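Local coordinates for PhiH1 repressor-like protein (PDB 3B73) that probably binds DNA as a dimeric winged-helix-turn-helix repressor, though its function has not been established, at residues D16-I21 with S47-K52. Residues are numbered along the deposited sequence; the frame is centred on the assembly and turned at random.
Sequences DRILEI and SRRLKK
Ile18 pushes both ends of its branched side chain against helix 43-55, with CG2 lying 3.7 Å from CD2 of Leu50. Its other end, Ile18 CD1, comes equally close, 3.7 Å, to CB of Arg49. The fork at CB makes this double touch possible: CG2 is anti to the backbone N, while CG1 stands beside that N (chi1 -66°) and runs on extended to CD1. The Ile18 side chain lies aslant to that of Leu50 and runs roughly perpendicular to that of Arg49. With the CA atoms of Ile18 and Leu50 still 7.9 Å apart, the helices meet here through side chains alone, in a small, wholly apolar contact.

Helix 13-25 is the first helix of the winged-helix fold, and helix 43-55 is, by its place after helix 30-34, probably the recognition helix of the helix-turn-helix. Leu33 from the intervening helix 30-34 touches both Ile18 and Leu50, completing a three-helix core, and Leu59 of strand 59-62 also packs on Leu50.

Arg49 meets Ile18 through CB. Its chain bends at chi2 and chi3, carrying the guanidinium away from Ile18 to a salt bridge with Asp15 and a hydrogen bond to the Trp10 carbonyl. Another part of helix 13-25 faces the second subunit, where Arg17, joined within its own helix to Glu20 by a bent salt-bridge bond (NH1 to OE2, N-H...acceptor 135°), also pairs through NH2 with Asp16 of that subunit.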
loop_
_atom_site.group_PDB
_atom_site.type_symbol
_atom_site.label_atom_id
_atom_site.label_comp_id
_atom_site.label_asym_id
_atom_site.label_seq_id
_atom_site.Cartn_x
_atom_site.Cartn_y
_atom_site.Cartn_z
ATOM N N ASP B 16 1.965 3.656 -3.066
ATOM C CA ASP B 16 2.054 4.122 -1.682
ATOM C C ASP B 16 3.518 4.350 -1.361
ATOM O O ASP B 16 3.880 5.357 -0.741
ATOM C CB ASP B 16 1.453 3.107 -0.685
ATOM C CG ASP B 16 -0.046 3.321 -0.442
ATOM O OD1 ASP B 16 -0.707 4.037 -1.219
ATOM O OD2 ASP B 16 -0.584 2.744 0.517
ATOM N N ARG B 17 4.358 3.426 -1.817
ATOM C CA ARG B 17 5.796 3.541 -1.593
ATOM C C ARG B 17 6.334 4.799 -2.234
ATOM O O ARG B 17 7.027 5.587 -1.593
ATOM C CB ARG B 17 6.552 2.327 -2.130
ATOM C CG ARG B 17 6.174 1.038 -1.452
ATOM C CD ARG B 17 6.346 1.115 0.059
ATOM N NE ARG B 17 5.558 0.043 0.615
ATOM C CZ ARG B 17 4.415 0.213 1.260
ATOM N NH1 ARG B 17 3.955 1.423 1.522
ATOM N NH2 ARG B 17 3.751 -0.846 1.670
ATOM N N ILE B 18 5.998 5.012 -3.500
ATOM C CA ILE B 18 6.472 6.214 -4.159
ATOM C C ILE B 18 5.973 7.449 -3.427
ATOM O O ILE B 18 6.744 8.365 -3.182
ATOM C CB ILE B 18 6.034 6.263 -5.609
ATOM C CG1 ILE B 18 6.726 5.137 -6.381
ATOM C CG2 ILE B 18 6.312 7.641 -6.185
ATOM C CD1 ILE B 18 6.072 4.826 -7.657
ATOM N N LEU B 19 4.690 7.486 -3.071
ATOM C CA LEU B 19 4.185 8.663 -2.365
ATOM C C LEU B 19 4.932 8.895 -1.049
ATOM O O LEU B 19 5.286 10.022 -0.722
ATOM C CB LEU B 19 2.678 8.574 -2.116
ATOM C CG LEU B 19 1.821 8.867 -3.337
ATOM C CD1 LEU B 19 0.405 8.442 -3.059
ATOM C CD2 LEU B 19 1.896 10.362 -3.735
ATOM N N GLU B 20 5.184 7.818 -0.313
ATOM C CA GLU B 20 5.862 7.882 0.984
ATOM C C GLU B 20 7.292 8.400 0.830
ATOM O O GLU B 20 7.774 9.190 1.640
ATOM C CB GLU B 20 5.858 6.504 1.668
ATOM C CG GLU B 20 4.461 6.096 2.154
ATOM C CD GLU B 20 4.312 4.602 2.425
ATOM O OE1 GLU B 20 3.233 4.219 2.917
ATOM O OE2 GLU B 20 5.251 3.809 2.156
ATOM N N ILE B 21 7.957 7.971 -0.231
ATOM C CA ILE B 21 9.330 8.380 -0.455
ATOM C C ILE B 21 9.391 9.844 -0.845
ATOM O O ILE B 21 10.217 10.602 -0.340
ATOM C CB ILE B 21 10.019 7.506 -1.516
ATOM C CG1 ILE B 21 10.421 6.163 -0.894
ATOM C CG2 ILE B 21 11.246 8.215 -2.068
ATOM C CD1 ILE B 21 10.646 5.040 -1.929
ATOM N N SER B 47 8.389 5.333 -13.722
ATOM C CA SER B 47 7.909 6.419 -14.586
ATOM C C SER B 47 6.416 6.317 -14.866
ATOM O O SER B 47 5.692 7.328 -14.834
ATOM C CB SER B 47 8.676 6.462 -15.909
ATOM O OG SER B 47 9.964 7.007 -15.703
ATOM N N ARG B 48 5.960 5.102 -15.159
ATOM C CA ARG B 48 4.536 4.859 -15.387
ATOM C C ARG B 48 3.686 5.217 -14.165
ATOM O O ARG B 48 2.682 5.915 -14.295
ATOM C CB ARG B 48 4.302 3.403 -15.794
ATOM C CG ARG B 48 4.257 3.216 -17.297
ATOM C CD ARG B 48 4.152 1.745 -17.696
ATOM N NE ARG B 48 5.463 1.151 -17.948
ATOM C CZ ARG B 48 5.920 0.063 -17.338
ATOM N NH1 ARG B 48 5.157 -0.555 -16.444
ATOM N NH2 ARG B 48 7.129 -0.412 -17.628
ATOM N N ARG B 49 4.099 4.757 -12.986
ATOM C CA ARG B 49 3.386 5.077 -11.754
ATOM C C ARG B 49 3.439 6.568 -11.452
ATOM O O ARG B 49 2.438 7.162 -11.019
ATOM C CB ARG B 49 3.934 4.278 -10.569
ATOM C CG ARG B 49 3.793 2.779 -10.729
ATOM C CD ARG B 49 2.514 2.375 -11.436
ATOM N NE ARG B 49 1.284 2.786 -10.751
ATOM C CZ ARG B 49 0.071 2.479 -11.198
ATOM N NH1 ARG B 49 -0.047 1.775 -12.315
ATOM N NH2 ARG B 49 -1.025 2.870 -10.553
ATOM N N LEU B 50 4.592 7.192 -11.684
ATOM C CA LEU B 50 4.678 8.651 -11.497
ATOM C C LEU B 50 3.643 9.379 -12.368
ATOM O O LEU B 50 2.916 10.278 -11.898
ATOM C CB LEU B 50 6.094 9.172 -11.785
ATOM C CG LEU B 50 7.154 8.795 -10.741
ATOM C CD1 LEU B 50 8.543 9.109 -11.271
ATOM C CD2 LEU B 50 6.895 9.498 -9.381
ATOM N N LYS B 51 3.584 8.995 -13.642
ATOM C CA LYS B 51 2.653 9.618 -14.581
ATOM C C LYS B 51 1.230 9.417 -14.067
ATOM O O LYS B 51 0.402 10.338 -14.118
ATOM C CB LYS B 51 2.829 9.034 -15.991
ATOM C CG LYS B 51 2.494 9.992 -17.136
ATOM C CD LYS B 51 1.027 9.899 -17.535
ATOM C CE LYS B 51 0.715 10.724 -18.783
ATOM N NZ LYS B 51 -0.714 10.553 -19.205
ATOM N N LYS B 52 0.968 8.225 -13.532
ATOM C CA LYS B 52 -0.370 7.882 -13.047
ATOM C C LYS B 52 -0.745 8.703 -11.808
ATOM O O LYS B 52 -1.824 9.282 -11.738
ATOM C CB LYS B 52 -0.443 6.398 -12.715
ATOM C CG LYS B 52 -1.847 5.807 -12.760
ATOM C CD LYS B 52 -2.181 5.370 -14.168
ATOM C CE LYS B 52 -3.479 4.610 -14.225
ATOM N NZ LYS B 52 -3.982 4.583 -15.625
#